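Local coordinates for protein beta-lactamase (Klebsiella pneumoniae, PDB 6HUH) that is a class D beta-lactamase that probably hydrolyses beta-lactam antibiotics to substituted beta-amino acids, conferring antibiotic resistance, at residues E111-G114 against A115-Q119; P56-L59 against M60-S64. All coordinates share one frame; numbering follows the deposited sequence.

Contact 1: residues E111-G114 against A115-Q119; sequences EWLG and AARFQ
Arg117 reaches back from the start of helix 115-124 over the last turn of helix 103-113, where its side chain meets Trp112 and Leu113. Its chain is extended from CG to NE and passes Leu113 at about a right angle: Arg117 CD packs against Leu113 CD2 at 3.8 Å, and Arg117 CB rests on Leu113 O at 3.5 Å. This extension carries the guanidinium to the six-membered ring of Trp112, with Arg117 NH1 3.8 Å from Trp112 CZ3. The two planes are inclined by 34°, so the groups meet obliquely and not as a parallel stack. With Trp112 CG anti to the backbone N (chi1 -180°), the indole lies where Arg117 NH1 can reach it; it also meets the ring of Phe66.

Gly114 makes the junction. Its positive phi of 96° ends the first helix, and the same residue serves as N-cap of the second. Gly114 O accepts the first i to i+4 hydrogen bond of the second helix, from Phe118 N at 3.1 Å. Phe118 CB is close to the same oxygen, and its ring packs on Leu142 and Trp146.

A water links the polar groups. It donates to Trp112 O at 2.7 Å and to Leu113 O at 3.1 Å, and it takes a weak bond from Arg117 NH1, lying in the guanidinium plane at its edge. Carbonyls at the C-terminal end of helix 103-113 are thus satisfied through water, and the positive charge of Arg117 would be expected to complement the partial negative charge of that helix end.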
ATOM      1  N   GLU A 111      22.351  -8.475  -3.758  1.00 33.97           N
ATOM      2  CA  GLU A 111      23.192  -9.564  -3.208  1.00 36.43           C
ATOM      3  C   GLU A 111      22.781 -10.930  -3.784  1.00 39.98           C
ATOM      4  O   GLU A 111      23.635 -11.790  -4.008  1.00 40.24           O
ATOM      5  CB  GLU A 111      23.107  -9.619  -1.676  1.00 38.85           C
ATOM      6  CG  GLU A 111      24.021  -8.633  -0.965  1.00 53.47           C
ATOM      7  CD  GLU A 111      23.859  -8.565   0.545  1.00 74.47           C
ATOM      8  OE1 GLU A 111      23.953  -7.445   1.102  1.00 58.44           O
ATOM      9  OE2 GLU A 111      23.647  -9.628   1.173  1.00 70.93           O
ATOM     10  N   TRP A 112      21.466 -11.099  -4.026  1.00 34.83           N
ATOM     11  CA  TRP A 112      20.840 -12.271  -4.620  1.00 34.80           C
ATOM     12  C   TRP A 112      21.108 -12.357  -6.136  1.00 42.24           C
ATOM     13  O   TRP A 112      21.215 -13.464  -6.661  1.00 43.29           O
ATOM     14  CB  TRP A 112      19.331 -12.242  -4.345  1.00 31.92           C
ATOM     15  CG  TRP A 112      18.590 -13.416  -4.910  1.00 32.69           C
ATOM     16  CD1 TRP A 112      18.325 -14.594  -4.282  1.00 36.17           C
ATOM     17  CD2 TRP A 112      18.031 -13.525  -6.225  1.00 31.96           C
ATOM     18  NE1 TRP A 112      17.645 -15.436  -5.126  1.00 35.79           N
ATOM     19  CE2 TRP A 112      17.447 -14.804  -6.326  1.00 36.65           C
ATOM     20  CE3 TRP A 112      17.960 -12.661  -7.329  1.00 31.98           C
ATOM     21  CZ2 TRP A 112      16.813 -15.247  -7.494  1.00 35.99           C
ATOM     22  CZ3 TRP A 112      17.332 -13.098  -8.483  1.00 33.46           C
ATOM     23  CH2 TRP A 112      16.770 -14.376  -8.560  1.00 35.09           C
ATOM     24  N   LEU A 113      21.136 -11.209  -6.848  1.00 40.30           N
ATOM     25  CA  LEU A 113      21.364 -11.183  -8.301  1.00 40.97           C
ATOM     26  C   LEU A 113      22.800 -11.528  -8.653  1.00 46.93           C
ATOM     27  O   LEU A 113      23.050 -12.289  -9.602  1.00 47.47           O
ATOM     28  CB  LEU A 113      21.056  -9.799  -8.878  1.00 40.00           C
ATOM     29  CG  LEU A 113      19.664  -9.540  -9.412  1.00 44.37           C
ATOM     30  CD1 LEU A 113      19.484  -8.065  -9.635  1.00 44.64           C
ATOM     31  CD2 LEU A 113      19.429 -10.250 -10.732  1.00 46.98           C
ATOM     32  N   GLY A 114      23.720 -10.929  -7.897  1.00 43.30           N
ATOM     33  CA  GLY A 114      25.147 -11.039  -8.120  1.00 44.13           C
ATOM     34  C   GLY A 114      25.580  -9.840  -8.921  1.00 46.56           C
ATOM     35  O   GLY A 114      24.771  -9.265  -9.657  1.00 45.28           O
ATOM     36  N   ALA A 115      26.849  -9.444  -8.775  1.00 43.70           N
ATOM     37  CA  ALA A 115      27.400  -8.272  -9.451  1.00 42.43           C
ATOM     38  C   ALA A 115      27.411  -8.402 -10.975  1.00 46.47           C
ATOM     39  O   ALA A 115      27.251  -7.395 -11.660  1.00 45.56           O
ATOM     40  CB  ALA A 115      28.784  -7.976  -8.921  1.00 44.29           C
ATOM     41  N   ALA A 116      27.573  -9.643 -11.500  1.00 44.03           N
ATOM     42  CA  ALA A 116      27.601  -9.932 -12.937  1.00 43.90           C
ATOM     43  C   ALA A 116      26.251  -9.676 -13.615  1.00 47.20           C
ATOM     44  O   ALA A 116      26.220  -8.985 -14.639  1.00 46.92           O
ATOM     45  CB  ALA A 116      28.058 -11.356 -13.182  1.00 46.03           C
ATOM     46  N   ARG A 117      25.137 -10.210 -13.033  1.00 42.22           N
ATOM     47  CA  ARG A 117      23.766 -10.029 -13.540  1.00 40.18           C
ATOM     48  C   ARG A 117      23.360  -8.546 -13.408  1.00 41.43           C
ATOM     49  O   ARG A 117      22.785  -7.984 -14.340  1.00 41.22           O
ATOM     50  CB  ARG A 117      22.784 -10.929 -12.773  1.00 39.43           C
ATOM     51  CG  ARG A 117      21.910 -11.836 -13.640  1.00 49.93           C
ATOM     52  CD  ARG A 117      21.258 -12.903 -12.760  1.00 61.83           C
ATOM     53  NE  ARG A 117      20.013 -13.454 -13.312  1.00 64.09           N
ATOM     54  CZ  ARG A 117      19.160 -14.206 -12.621  1.00 75.89           C
ATOM     55  NH1 ARG A 117      19.398 -14.494 -11.347  1.00 56.96           N
ATOM     56  NH2 ARG A 117      18.060 -14.671 -13.195  1.00 68.36           N
ATOM     57  N   PHE A 118      23.699  -7.912 -12.260  1.00 34.80           N
ATOM     58  CA  PHE A 118      23.428  -6.508 -11.953  1.00 32.32           C
ATOM     59  C   PHE A 118      23.968  -5.649 -13.076  1.00 34.50           C
ATOM     60  O   PHE A 118      23.203  -4.934 -13.717  1.00 33.58           O
ATOM     61  CB  PHE A 118      24.066  -6.140 -10.594  1.00 34.42           C
ATOM     62  CG  PHE A 118      23.820  -4.759 -10.023  1.00 34.83           C
ATOM     63  CD1 PHE A 118      22.600  -4.122 -10.196  1.00 37.46           C
ATOM     64  CD2 PHE A 118      24.770  -4.148  -9.217  1.00 36.72           C
ATOM     65  CE1 PHE A 118      22.360  -2.875  -9.630  1.00 37.97           C
ATOM     66  CE2 PHE A 118      24.524  -2.908  -8.633  1.00 38.99           C
ATOM     67  CZ  PHE A 118      23.328  -2.270  -8.852  1.00 36.55           C
ATOM     68  N   GLN A 119      25.269  -5.805 -13.382  1.00 31.18           N
ATOM     69  CA  GLN A 119      25.952  -5.115 -14.471  1.00 29.75           C
ATOM     70  C   GLN A 119      25.312  -5.448 -15.807  1.00 31.57           C
ATOM     71  O   GLN A 119      25.139  -4.536 -16.584  1.00 31.69           O
ATOM     72  CB  GLN A 119      27.455  -5.451 -14.479  1.00 32.51           C
ATOM     73  CG  GLN A 119      28.326  -4.526 -15.330  1.00 39.03           C
ATOM     74  CD  GLN A 119      28.479  -3.144 -14.734  1.00 54.79           C
ATOM     75  OE1 GLN A 119      29.205  -2.938 -13.757  1.00 51.78           O
ATOM     76  NE2 GLN A 119      27.818  -2.155 -15.333  1.00 41.46           N
TER
HETATM   77  O   HOH W   1      20.959 -14.537  -9.159  1.00 26.96           O

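Contact 2: residues P56-L59 against M60-S64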
ATOM      1  N   PRO A  56      14.595   0.584 -12.221  1.00 26.22           N
ATOM      2  CA  PRO A  56      15.303  -0.541 -12.873  1.00 25.74           C
ATOM      3  C   PRO A  56      15.444  -1.776 -11.981  1.00 28.52           C
ATOM      4  O   PRO A  56      15.404  -2.884 -12.507  1.00 29.58           O
ATOM      5  CB  PRO A  56      16.666   0.037 -13.238  1.00 27.59           C
ATOM      6  CG  PRO A  56      16.782   1.293 -12.518  1.00 31.67           C
ATOM      7  CD  PRO A  56      15.425   1.806 -12.232  1.00 27.16           C
ATOM      8  N   LEU A  57      15.549  -1.589 -10.643  1.00 22.52           N
ATOM      9  CA  LEU A  57      15.633  -2.675  -9.664  1.00 21.22           C
ATOM     10  C   LEU A  57      14.335  -3.507  -9.613  1.00 25.91           C
ATOM     11  O   LEU A  57      14.405  -4.738  -9.591  1.00 24.34           O
ATOM     12  CB  LEU A  57      16.048  -2.168  -8.264  1.00 20.57           C
ATOM     13  CG  LEU A  57      17.517  -1.747  -8.073  1.00 25.01           C
ATOM     14  CD1 LEU A  57      17.766  -1.256  -6.669  1.00 24.46           C
ATOM     15  CD2 LEU A  57      18.481  -2.888  -8.350  1.00 29.05           C
ATOM     16  N   ALA A  58      13.151  -2.844  -9.654  1.00 24.55           N
ATOM     17  CA  ALA A  58      11.849  -3.535  -9.686  1.00 25.26           C
ATOM     18  C   ALA A  58      11.756  -4.442 -10.925  1.00 31.26           C
ATOM     19  O   ALA A  58      11.195  -5.529 -10.825  1.00 33.05           O
ATOM     20  CB  ALA A  58      10.709  -2.530  -9.700  1.00 25.77           C
ATOM     21  N   LEU A  59      12.339  -4.015 -12.070  1.00 26.39           N
ATOM     22  CA  LEU A  59      12.356  -4.790 -13.311  1.00 26.91           C
ATOM     23  C   LEU A  59      13.288  -5.995 -13.216  1.00 32.04           C
ATOM     24  O   LEU A  59      12.904  -7.091 -13.644  1.00 32.51           O
ATOM     25  CB  LEU A  59      12.757  -3.915 -14.496  1.00 27.00           C
ATOM     26  CG  LEU A  59      11.797  -2.810 -14.889  1.00 30.87           C
ATOM     27  CD1 LEU A  59      12.550  -1.700 -15.583  1.00 30.38           C
ATOM     28  CD2 LEU A  59      10.670  -3.350 -15.773  1.00 31.85           C
ATOM     29  N   MET A  60      14.516  -5.787 -12.660  1.00 28.11           N
ATOM     30  CA  MET A  60      15.527  -6.829 -12.441  1.00 27.59           C
ATOM     31  C   MET A  60      14.895  -7.886 -11.551  1.00 32.25           C
ATOM     32  O   MET A  60      14.841  -9.058 -11.936  1.00 34.33           O
ATOM     33  CB  MET A  60      16.787  -6.264 -11.751  1.00 29.12           C
ATOM     34  CG  MET A  60      17.586  -5.310 -12.590  1.00 32.18           C
ATOM     35  SD  MET A  60      19.086  -4.755 -11.725  1.00 36.28           S
ATOM     36  CE  MET A  60      19.307  -3.131 -12.486  1.00 31.96           C
ATOM     37  N   GLY A  61      14.370  -7.438 -10.410  1.00 26.99           N
ATOM     38  CA  GLY A  61      13.686  -8.259  -9.413  1.00 26.94           C
ATOM     39  C   GLY A  61      12.502  -9.059  -9.916  1.00 29.08           C
ATOM     40  O   GLY A  61      12.335 -10.207  -9.516  1.00 30.77           O
ATOM     41  N   TYR A  62      11.688  -8.494 -10.801  1.00 23.38           N
ATOM     42  CA  TYR A  62      10.580  -9.265 -11.352  1.00 23.85           C
ATOM     43  C   TYR A  62      11.000 -10.163 -12.497  1.00 31.47           C
ATOM     44  O   TYR A  62      10.445 -11.243 -12.638  1.00 35.90           O
ATOM     45  CB  TYR A  62       9.409  -8.383 -11.766  1.00 23.94           C
ATOM     46  CG  TYR A  62       8.626  -7.871 -10.581  1.00 23.27           C
ATOM     47  CD1 TYR A  62       7.815  -8.722  -9.832  1.00 24.02           C
ATOM     48  CD2 TYR A  62       8.679  -6.529 -10.214  1.00 22.87           C
ATOM     49  CE1 TYR A  62       7.104  -8.251  -8.730  1.00 23.08           C
ATOM     50  CE2 TYR A  62       7.979  -6.051  -9.111  1.00 22.88           C
ATOM     51  CZ  TYR A  62       7.193  -6.911  -8.374  1.00 27.23           C
ATOM     52  OH  TYR A  62       6.507  -6.390  -7.312  1.00 28.30           O
ATOM     53  N   ASP A  63      11.967  -9.737 -13.307  1.00 26.74           N
ATOM     54  CA  ASP A  63      12.442 -10.524 -14.443  1.00 27.56           C
ATOM     55  C   ASP A  63      13.176 -11.787 -13.995  1.00 32.79           C
ATOM     56  O   ASP A  63      12.995 -12.844 -14.597  1.00 33.03           O
ATOM     57  CB  ASP A  63      13.342  -9.665 -15.357  1.00 28.52           C
ATOM     58  CG  ASP A  63      13.680 -10.335 -16.670  1.00 35.06           C
ATOM     59  OD1 ASP A  63      12.728 -10.589 -17.480  1.00 34.24           O
ATOM     60  OD2 ASP A  63      14.892 -10.592 -16.908  1.00 39.79           O
ATOM     61  N   SER A  64      14.025 -11.657 -12.956  1.00 29.65           N
ATOM     62  CA  SER A  64      14.833 -12.746 -12.432  1.00 30.06           C
ATOM     63  C   SER A  64      14.036 -13.686 -11.536  1.00 35.57           C
ATOM     64  O   SER A  64      14.375 -14.861 -11.447  1.00 37.69           O
ATOM     65  CB  SER A  64      16.063 -12.204 -11.717  1.00 33.45           C
ATOM     66  OG  SER A  64      15.719 -11.294 -10.686  1.00 41.83           O
TER
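The Tyr62 ring meets Ala58 one turn back along the helix, Tyr62 CE2 lying 4.5 Å from Ala58 CB, and the ring of His179 stacks on the phenol. Ala58 and Tyr62 lie on the alpha-helix 56-64, which follows the Ser-X-X-Lys motif of Ser51, the predicted acyl-ester nucleophile, and Lys54, carboxylated on NZ. The Tyr62 hydroxyl, at the far end of the ring, is hydrogen-bonded to Asp69 O.

Regular i to i+4 bonds run through the segment. Met60 N bonds to Pro56 O at 3.0 Å, Gly61 N to Leu57 O at 2.8 Å and Asp63 N to Leu59 O at 2.8 Å.

On another flank Met60 runs back along the helix with its chain extended beyond CG. Met60 SD is 3.9 Å from Leu57 CD2, the two side chains crossing obliquely, and Met60 CE reaches Pro56 CB at 4.2 Å. Leu57 continues this apolar surface onto Trp97, and Met60 does so onto Phe118, so the face that carries these two side chains is buried among neighbouring helices. Asp63 OD2 is hydrogen-bonded to Tyr121 OH, on helix 115-124.

The last turn doubles up on one acceptor: Met60 O takes both Ser64 N and Ser64 OG, the hydroxyl donating at 2.7 Å from a position 39° out of the carbonyl plane.

Overall arrangement
From the N terminus the chain first passes through the strands 26-30 and 36-41, then enters contact 2 within helix 56-64, shortly after Ser51. Contact 1 follows in series, at the junction of helices 103-113 and 115-124. Each joins consecutive residues, so neither closes a long loop, and they neither nest nor cross. They nevertheless touch in space, their centres about 11 Å apart: Ser64, at the end of contact 2, packs against Trp112, Leu113 and Arg117, and Met60 CB lies 3.9 Å from Leu113 CD1. The helix that follows the predicted nucleophile Ser51 thus packs against the junction of helices 103-113 and 115-124.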